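Side-chain contacts in ABC transporter ATP-binding/permease protein Rv1747 (Mycobacterium tuberculosis, PDB 6CCD), which translocates a still unknown substrate across the membrane using ATP and carries a tandem FHA regulatory module, whose first, phosphothreonine-binding-type domain is described here: residues H41-R46 and S65-Y70; A6-T11 and G56-I61; D26-V29 and R34-V37. All blocks are in the same frame, centred on the assembly; numbering follows the deposited sequence. Where two conformers were deposited one is given.

Contact 1. Residues H41-R46 and S65-Y70; sequences HPLISR and SLNGLY. With SO4 (sulfate ion), chain B.
Asn67 and Ser65, in the loop leading into strand 69-71, meet Leu43 and Ser45 in the loop before strand 49-54; loops at this end of the sandwich form the phosphothreonine-recognition surface of FHA domains. The Asn67 side chain makes a direct hydrogen bond across the contact. Its CB lies 3.5 Å from Leu43 O, and CG, turned anti to the carbonyl carbon (chi1 -70°), keeps a similar distance from that oxygen. At the tip ND2 donates to Leu43 O at 2.9 Å with an N-H...O angle of 170°; the acceptor lies nearly in the amide plane, whereas the donor is tilted 17° from the carbonyl plane. Leu43 CD2 packs against Asn67 ND2 at 3.8 Å, the leucine running roughly perpendicular to the asparagine. Ser65 OG accepts from Gly68 N, an ST motif, and is also hydrogen-bonded to Asp62 OD1. Beyond Ser45, Arg46 N and Arg31 NH1 bind a sulfate, probably from the crystallisation liquor, a position consistent with a phosphate-binding site. A water knits the loops together: it donates to Leu43 O at 2.7 Å, hydrogen-bonds Ser45 OG at 2.8 Å and accepts from Asn67 N at 2.9 Å.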
loop_
_atom_site.group_PDB
_atom_site.type_symbol
_atom_site.label_atom_id
_atom_site.label_comp_id
_atom_site.label_asym_id
_atom_site.label_seq_id
_atom_site.Cartn_x
_atom_site.Cartn_y
_atom_site.Cartn_z
ATOM N N HIS A 41 -0.544 13.609 -2.740
ATOM C CA HIS A 41 -1.802 14.279 -2.427
ATOM C C HIS A 41 -1.914 14.637 -0.932
ATOM O O HIS A 41 -1.544 13.841 -0.071
ATOM C CB HIS A 41 -2.989 13.408 -2.850
ATOM C CG HIS A 41 -4.268 14.171 -2.943
ATOM N ND1 HIS A 41 -5.054 14.435 -1.843
ATOM C CD2 HIS A 41 -4.870 14.778 -3.995
ATOM C CE1 HIS A 41 -6.100 15.154 -2.217
ATOM N NE2 HIS A 41 -6.014 15.371 -3.518
ATOM N N PRO A 42 -2.412 15.849 -0.616
ATOM C CA PRO A 42 -2.435 16.307 0.786
ATOM C C PRO A 42 -3.286 15.450 1.738
ATOM O O PRO A 42 -3.129 15.561 2.949
ATOM C CB PRO A 42 -3.016 17.731 0.687
ATOM C CG PRO A 42 -3.629 17.823 -0.653
ATOM C CD PRO A 42 -2.832 16.913 -1.543
ATOM N N LEU A 43 -4.164 14.607 1.209
ATOM C CA LEU A 43 -4.907 13.672 2.067
ATOM C C LEU A 43 -3.985 12.665 2.756
ATOM O O LEU A 43 -4.326 12.079 3.791
ATOM C CB LEU A 43 -5.942 12.912 1.246
ATOM C CG LEU A 43 -7.227 13.644 0.841
ATOM C CD1 LEU A 43 -7.993 12.785 -0.147
ATOM C CD2 LEU A 43 -8.049 13.905 2.082
ATOM N N ILE A 44 -2.815 12.459 2.166
ATOM C CA ILE A 44 -1.947 11.351 2.554
ATOM C C ILE A 44 -0.893 11.752 3.595
ATOM O O ILE A 44 -0.263 12.804 3.488
ATOM C CB ILE A 44 -1.284 10.767 1.294
ATOM C CG1 ILE A 44 -2.378 10.384 0.289
ATOM C CG2 ILE A 44 -0.425 9.542 1.613
ATOM C CD1 ILE A 44 -3.553 9.566 0.917
ATOM N N SER A 45 -0.726 10.912 4.616
ATOM C CA SER A 45 0.283 11.133 5.649
ATOM C C SER A 45 1.685 10.816 5.123
ATOM O O SER A 45 1.830 10.112 4.132
ATOM C CB SER A 45 -0.029 10.276 6.881
ATOM O OG SER A 45 -1.285 10.641 7.428
ATOM N N ARG A 46 2.717 11.324 5.787
ATOM C CA ARG A 46 4.083 11.126 5.295
ATOM C C ARG A 46 4.468 9.654 5.223
ATOM O O ARG A 46 5.038 9.206 4.228
ATOM C CB ARG A 46 5.060 11.912 6.162
ATOM C CG ARG A 46 4.888 13.426 5.929
ATOM C CD ARG A 46 5.859 14.265 6.706
ATOM N NE ARG A 46 7.240 14.098 6.263
ATOM C CZ ARG A 46 8.211 14.944 6.589
ATOM N NH1 ARG A 46 7.927 16.006 7.330
ATOM N NH2 ARG A 46 9.454 14.737 6.178
ATOM N N SER A 65 -2.414 6.541 10.031
ATOM C CA SER A 65 -2.619 7.712 9.185
ATOM C C SER A 65 -3.834 8.508 9.628
ATOM O O SER A 65 -4.743 7.974 10.260
ATOM C CB SER A 65 -2.799 7.294 7.729
ATOM O OG SER A 65 -4.039 6.625 7.555
ATOM N N LEU A 66 -3.874 9.783 9.269
ATOM C CA LEU A 66 -5.053 10.592 9.555
ATOM C C LEU A 66 -6.268 10.131 8.758
ATOM O O LEU A 66 -7.357 9.974 9.306
ATOM C CB LEU A 66 -4.771 12.072 9.261
ATOM C CG LEU A 66 -5.916 13.069 9.485
ATOM C CD1 LEU A 66 -6.327 13.106 10.946
ATOM C CD2 LEU A 66 -5.516 14.468 8.995
ATOM N N ASN A 67 -6.089 9.913 7.460
ATOM C CA ASN A 67 -7.240 9.764 6.577
ATOM C C ASN A 67 -7.489 8.346 6.058
ATOM O O ASN A 67 -8.443 8.112 5.322
ATOM C CB ASN A 67 -7.095 10.759 5.420
ATOM C CG ASN A 67 -7.290 12.209 5.885
ATOM O OD1 ASN A 67 -8.198 12.495 6.666
ATOM N ND2 ASN A 67 -6.430 13.114 5.429
ATOM N N GLY A 68 -6.642 7.401 6.451
ATOM C CA GLY A 68 -7.003 5.997 6.348
ATOM C C GLY A 68 -6.769 5.228 5.065
ATOM O O GLY A 68 -6.153 5.716 4.111
ATOM N N LEU A 69 -7.262 3.991 5.086
ATOM C CA LEU A 69 -7.063 2.972 4.055
ATOM C C LEU A 69 -8.418 2.370 3.765
ATOM O O LEU A 69 -9.140 1.988 4.699
ATOM C CB LEU A 69 -6.091 1.885 4.535
ATOM C CG LEU A 69 -5.947 0.572 3.763
ATOM C CD1 LEU A 69 -5.289 0.807 2.393
ATOM C CD2 LEU A 69 -5.112 -0.414 4.588
ATOM N N TYR A 70 -8.771 2.295 2.489
ATOM C CA TYR A 70 -10.091 1.818 2.088
ATOM C C TYR A 70 -10.043 0.638 1.130
ATOM O O TYR A 70 -9.277 0.631 0.156
ATOM C CB TYR A 70 -10.884 2.951 1.439
ATOM C CG TYR A 70 -11.248 4.048 2.408
ATOM C CD1 TYR A 70 -12.476 4.039 3.060
ATOM C CD2 TYR A 70 -10.359 5.075 2.692
ATOM C CE1 TYR A 70 -12.819 5.032 3.955
ATOM C CE2 TYR A 70 -10.690 6.077 3.593
ATOM C CZ TYR A 70 -11.930 6.049 4.213
ATOM O OH TYR A 70 -12.275 7.029 5.111
HETATM S S SO4 B . 1.796 13.933 8.363
HETATM O O1 SO4 B . 2.530 12.726 8.729
HETATM O O2 SO4 B . 0.560 13.991 9.148
HETATM O O3 SO4 B . 2.589 15.146 8.590
HETATM O O4 SO4 B . 1.467 13.865 6.948
HETATM O O HOH W 1 -3.719 10.780 6.069
#

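Contact 2. Residues A6-T11 and G56-I61; sequences APPVLT and GRWVAI
Trp58 lies against Leu10 and Pro8, and the packing is tightest where Leu10 CB sits over one face of the indole. That carbon is 3.6 Å from the centroid of the six-membered ring and 18° off its normal, a CH-pi contact, and its nearest ring atom is Trp58 CE2 at 3.5 Å. From there the leucine runs on across the same ring: with CG anti to the backbone N (chi1 177°), Leu10 CD2 reaches Trp58 CE3 at 3.7 Å. The ring edge is fixed by a polar bond. Trp58 NE1 donates to Pro8 O at 2.8 Å with an N-H...O angle of 163°; the oxygen lies close to the indole plane, yet the donor stands above the carbonyl plane, away from a lone-pair direction. One bond thus satisfies the N-H of a buried side chain and limits how the ring can turn. Toward the N-terminus the fit slackens: the partly exposed Pro8 brings CG no nearer than 4.3 Å to Trp58 NE1, and the exposed Pro7 stays too far from 56-61 to touch it and rests on Phe53, whose ring also meets Trp58 edge-to-face. Leu10 further touches Phe99 of strand 96-101. Strand 10-14 belongs to one sheet and strand 57-62 to the other, so the indole is packed between the two facing sheets, an inter-sheet contact of the FHA beta-sandwich.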
loop_
_atom_site.group_PDB
_atom_site.type_symbol
_atom_site.label_atom_id
_atom_site.label_comp_id
_atom_site.label_asym_id
_atom_site.label_seq_id
_atom_site.Cartn_x
_atom_site.Cartn_y
_atom_site.Cartn_z
ATOM N N ALA A 6 11.599 -17.864 -2.349
ATOM C CA ALA A 6 10.319 -18.536 -2.162
ATOM C C ALA A 6 9.141 -17.560 -2.037
ATOM O O ALA A 6 8.153 -17.720 -2.750
ATOM C CB ALA A 6 10.380 -19.465 -0.936
ATOM N N PRO A 7 9.213 -16.561 -1.127
ATOM C CA PRO A 7 8.022 -15.707 -1.077
ATOM C C PRO A 7 7.905 -14.883 -2.352
ATOM O O PRO A 7 8.914 -14.440 -2.893
ATOM C CB PRO A 7 8.267 -14.803 0.141
ATOM C CG PRO A 7 9.456 -15.391 0.846
ATOM C CD PRO A 7 10.259 -16.062 -0.221
ATOM N N PRO A 8 6.679 -14.699 -2.842
ATOM C CA PRO A 8 6.464 -13.931 -4.068
ATOM C C PRO A 8 6.777 -12.466 -3.830
ATOM O O PRO A 8 6.686 -11.993 -2.698
ATOM C CB PRO A 8 4.984 -14.135 -4.353
ATOM C CG PRO A 8 4.383 -14.339 -2.960
ATOM C CD PRO A 8 5.420 -15.112 -2.201
ATOM N N VAL A 9 7.165 -11.763 -4.882
ATOM C CA VAL A 9 7.375 -10.328 -4.792
ATOM C C VAL A 9 6.027 -9.613 -4.843
ATOM O O VAL A 9 5.018 -10.182 -5.272
ATOM C CB VAL A 9 8.280 -9.813 -5.940
ATOM C CG1 VAL A 9 9.661 -10.447 -5.847
ATOM C CG2 VAL A 9 7.637 -10.105 -7.289
ATOM N N LEU A 10 6.019 -8.361 -4.405
ATOM C CA LEU A 10 4.833 -7.528 -4.481
ATOM C C LEU A 10 5.082 -6.355 -5.407
ATOM O O LEU A 10 6.019 -5.584 -5.202
ATOM C CB LEU A 10 4.440 -7.011 -3.096
ATOM C CG LEU A 10 3.246 -6.062 -3.111
ATOM C CD1 LEU A 10 1.953 -6.810 -3.408
ATOM C CD2 LEU A 10 3.172 -5.289 -1.796
ATOM N N THR A 11 4.252 -6.235 -6.434
ATOM C CA THR A 11 4.298 -5.087 -7.320
ATOM C C THR A 11 3.210 -4.115 -6.915
ATOM O O THR A 11 2.063 -4.510 -6.678
ATOM C CB THR A 11 4.127 -5.510 -8.790
ATOM O OG1 THR A 11 5.259 -6.297 -9.167
ATOM C CG2 THR A 11 4.038 -4.285 -9.708
ATOM N N GLY A 56 3.141 -15.578 5.838
ATOM C CA GLY A 56 2.828 -16.197 4.565
ATOM C C GLY A 56 2.088 -15.368 3.535
ATOM O O GLY A 56 1.733 -15.885 2.477
ATOM N N ARG A 57 1.866 -14.090 3.825
ATOM C CA ARG A 57 1.151 -13.238 2.883
ATOM C C ARG A 57 1.601 -11.785 2.948
ATOM O O ARG A 57 2.098 -11.319 3.978
ATOM C CB ARG A 57 -0.354 -13.298 3.139
ATOM C CG ARG A 57 -0.781 -12.535 4.389
ATOM C CD ARG A 57 -2.274 -12.577 4.569
ATOM N NE ARG A 57 -2.747 -13.958 4.583
ATOM C CZ ARG A 57 -3.893 -14.352 5.118
ATOM N NH1 ARG A 57 -4.232 -15.632 5.078
ATOM N NH2 ARG A 57 -4.698 -13.464 5.689
ATOM N N TRP A 58 1.407 -11.073 1.841
ATOM C CA TRP A 58 1.621 -9.638 1.807
ATOM C C TRP A 58 0.455 -8.936 2.472
ATOM O O TRP A 58 -0.696 -9.329 2.275
ATOM C CB TRP A 58 1.777 -9.139 0.366
ATOM C CG TRP A 58 3.128 -9.412 -0.198
ATOM C CD1 TRP A 58 3.481 -10.427 -1.039
ATOM C CD2 TRP A 58 4.325 -8.665 0.059
ATOM N NE1 TRP A 58 4.830 -10.359 -1.323
ATOM C CE2 TRP A 58 5.367 -9.283 -0.665
ATOM C CE3 TRP A 58 4.612 -7.525 0.813
ATOM C CZ2 TRP A 58 6.670 -8.802 -0.651
ATOM C CZ3 TRP A 58 5.909 -7.057 0.840
ATOM C CH2 TRP A 58 6.923 -7.691 0.105
ATOM N N VAL A 59 0.747 -7.904 3.264
ATOM C CA VAL A 59 -0.307 -7.074 3.827
ATOM C C VAL A 59 -0.019 -5.594 3.628
ATOM O O VAL A 59 1.132 -5.178 3.598
ATOM C CB VAL A 59 -0.514 -7.346 5.338
ATOM C CG1 VAL A 59 -1.095 -8.727 5.543
ATOM C CG2 VAL A 59 0.798 -7.186 6.117
ATOM N N ALA A 60 -1.082 -4.809 3.476
ATOM C CA ALA A 60 -0.991 -3.356 3.518
ATOM C C ALA A 60 -1.565 -2.881 4.841
ATOM O O ALA A 60 -2.722 -3.144 5.137
ATOM C CB ALA A 60 -1.745 -2.717 2.358
ATOM N N ILE A 61 -0.748 -2.179 5.612
ATOM C CA ILE A 61 -1.091 -1.758 6.971
ATOM C C ILE A 61 -1.214 -0.248 7.084
ATOM O O ILE A 61 -0.300 0.481 6.705
ATOM C CB ILE A 61 -0.022 -2.233 7.983
ATOM C CG1 ILE A 61 0.104 -3.758 7.952
ATOM C CG2 ILE A 61 -0.350 -1.714 9.394
ATOM C CD1 ILE A 61 1.411 -4.282 8.537
#

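Contact 3. Residues D26-V29 and R34-V37; sequences DVVV and RADV. With SO4 (sulfate ion), chain C.
The backbones of Val29 and Val37 pair as a parallel beta bridge, to which Val37 N contributes a bond to Val28 O at 3.0 Å, while Val29 CA makes a CA-H...O contact of 3.4 Å with Val37 O. One residue earlier in each segment, a side chain joins in. Asp36 OD2 accepts from Val28 N at 2.9 Å and 175°, almost straight, through its anti lone pair. Asp36 CG, opposite the carbonyl carbon about the CA-CB bond (chi1 -61°), directs the carboxylate back toward strand 27-30. A water donates to the same OD2 at 2.6 Å and to Asp26 O, so this oxygen is gripped by two donors, which would probably favour the charged form. Nearer the backbone, Asp36 CB packs on Val27 CG1 at 3.6 Å. Val29 and Val37 run alongside each other on the same face of the sheet, with Val29 CG2 at 3.9 Å from Val37 CB. At the outer end Asp26 N donates to O4 of a sulfate, probably from the crystallisation liquor, at 2.7 Å; His25 ND1 binds this ion too, and Asp26 OD1 forms a salt bridge with Arg52 NE. Strand 27-30 runs between strand 37-38, its parallel partner at the sheet edge, and antiparallel strand 49-54; Val27 and Val29 pack on Leu51 of the latter, while Val27, Asp36 and Val37 all touch Phe21 of strand 17-21 in the opposing sheet.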
loop_
_atom_site.group_PDB
_atom_site.type_symbol
_atom_site.label_atom_id
_atom_site.label_comp_id
_atom_site.label_asym_id
_atom_site.label_seq_id
_atom_site.Cartn_x
_atom_site.Cartn_y
_atom_site.Cartn_z
ATOM N N ASP A 26 10.044 -3.706 5.611
ATOM C CA ASP A 26 8.787 -2.982 5.459
ATOM C C ASP A 26 8.888 -1.904 4.372
ATOM O O ASP A 26 9.873 -1.161 4.319
ATOM C CB ASP A 26 8.372 -2.341 6.782
ATOM C CG ASP A 26 8.055 -3.364 7.871
ATOM O OD1 ASP A 26 7.938 -4.576 7.575
ATOM O OD2 ASP A 26 7.903 -2.940 9.036
ATOM N N VAL A 27 7.865 -1.821 3.521
ATOM C CA VAL A 27 7.790 -0.802 2.470
ATOM C C VAL A 27 6.936 0.372 2.949
ATOM O O VAL A 27 5.855 0.159 3.473
ATOM C CB VAL A 27 7.176 -1.376 1.185
ATOM C CG1 VAL A 27 7.138 -0.342 0.077
ATOM C CG2 VAL A 27 7.945 -2.616 0.731
ATOM N N VAL A 28 7.407 1.600 2.755
ATOM C CA VAL A 28 6.621 2.775 3.133
ATOM C C VAL A 28 5.928 3.418 1.932
ATOM O O VAL A 28 6.569 3.748 0.916
ATOM C CB VAL A 28 7.493 3.835 3.824
ATOM C CG1 VAL A 28 6.658 5.075 4.158
ATOM C CG2 VAL A 28 8.135 3.248 5.082
ATOM N N VAL A 29 4.610 3.573 2.056
ATOM C CA VAL A 29 3.782 4.333 1.127
ATOM C C VAL A 29 3.364 5.621 1.811
ATOM O O VAL A 29 2.832 5.588 2.914
ATOM C CB VAL A 29 2.498 3.574 0.711
ATOM C CG1 VAL A 29 1.679 4.405 -0.301
ATOM C CG2 VAL A 29 2.818 2.215 0.141
ATOM N N ARG A 34 10.936 10.715 0.780
ATOM C CA ARG A 34 11.761 9.510 0.807
ATOM C C ARG A 34 10.960 8.205 0.852
ATOM O O ARG A 34 11.541 7.141 1.015
ATOM C CB ARG A 34 12.709 9.544 2.010
ATOM C CG ARG A 34 13.915 10.467 1.839
ATOM C CD ARG A 34 15.137 9.899 2.559
ATOM N NE ARG A 34 16.051 9.210 1.643
ATOM C CZ ARG A 34 16.422 7.934 1.754
ATOM N NH1 ARG A 34 15.963 7.180 2.748
ATOM N NH2 ARG A 34 17.254 7.406 0.865
ATOM N N ALA A 35 9.634 8.285 0.726
ATOM C CA ALA A 35 8.795 7.084 0.732
ATOM C C ALA A 35 9.158 6.148 -0.425
ATOM O O ALA A 35 9.561 6.601 -1.495
ATOM C CB ALA A 35 7.306 7.464 0.666
ATOM N N ASP A 36 9.031 4.842 -0.207
ATOM C CA ASP A 36 9.265 3.866 -1.265
ATOM C C ASP A 36 8.254 3.999 -2.388
ATOM O O ASP A 36 8.570 3.783 -3.555
ATOM C CB ASP A 36 9.226 2.453 -0.701
ATOM C CG ASP A 36 10.296 2.227 0.351
ATOM O OD1 ASP A 36 11.493 2.187 -0.016
ATOM O OD2 ASP A 36 9.942 2.100 1.537
ATOM N N VAL A 37 7.027 4.337 -2.016
ATOM C CA VAL A 37 5.961 4.639 -2.967
ATOM C C VAL A 37 5.434 6.006 -2.567
ATOM O O VAL A 37 4.734 6.122 -1.572
ATOM C CB VAL A 37 4.824 3.588 -2.931
ATOM C CG1 VAL A 37 3.702 3.974 -3.868
ATOM C CG2 VAL A 37 5.349 2.183 -3.281
HETATM S S SO4 C . 12.134 -3.426 8.734
HETATM O O1 SO4 C . 13.142 -4.439 9.045
HETATM O O2 SO4 C . 11.720 -2.739 9.961
HETATM O O3 SO4 C . 12.682 -2.456 7.786
HETATM O O4 SO4 C . 10.984 -4.087 8.128
HETATM O O HOH W 2 11.264 1.032 3.558
#

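Overall arrangement
Along the chain the segments come in the order 6-11, 26-29, 34-37, 41-46, 56-61, 65-70, so contact 3 closes first within the span of contact 2, before contact 1 opens, and contacts 1 and 2 interleave. Contacts 2 and 3 share the mixed sheet, through strands 57-62 and 27-30, with centres about 14 Å apart. Contacts 1 and 3, also about 14 Å apart between centres, adjoin in sequence without otherwise touching. Contact 1 lies about 22 Å from contact 2, centre to centre, across the chain's centre; the two still touch where Leu69 CD2 packs on Ala60 O at 3.7 Å. Contact 2 thus joins the sheets, contact 3 completes a sheet edge, and contact 1 joins two of the loops that probably recognise phosphothreonine.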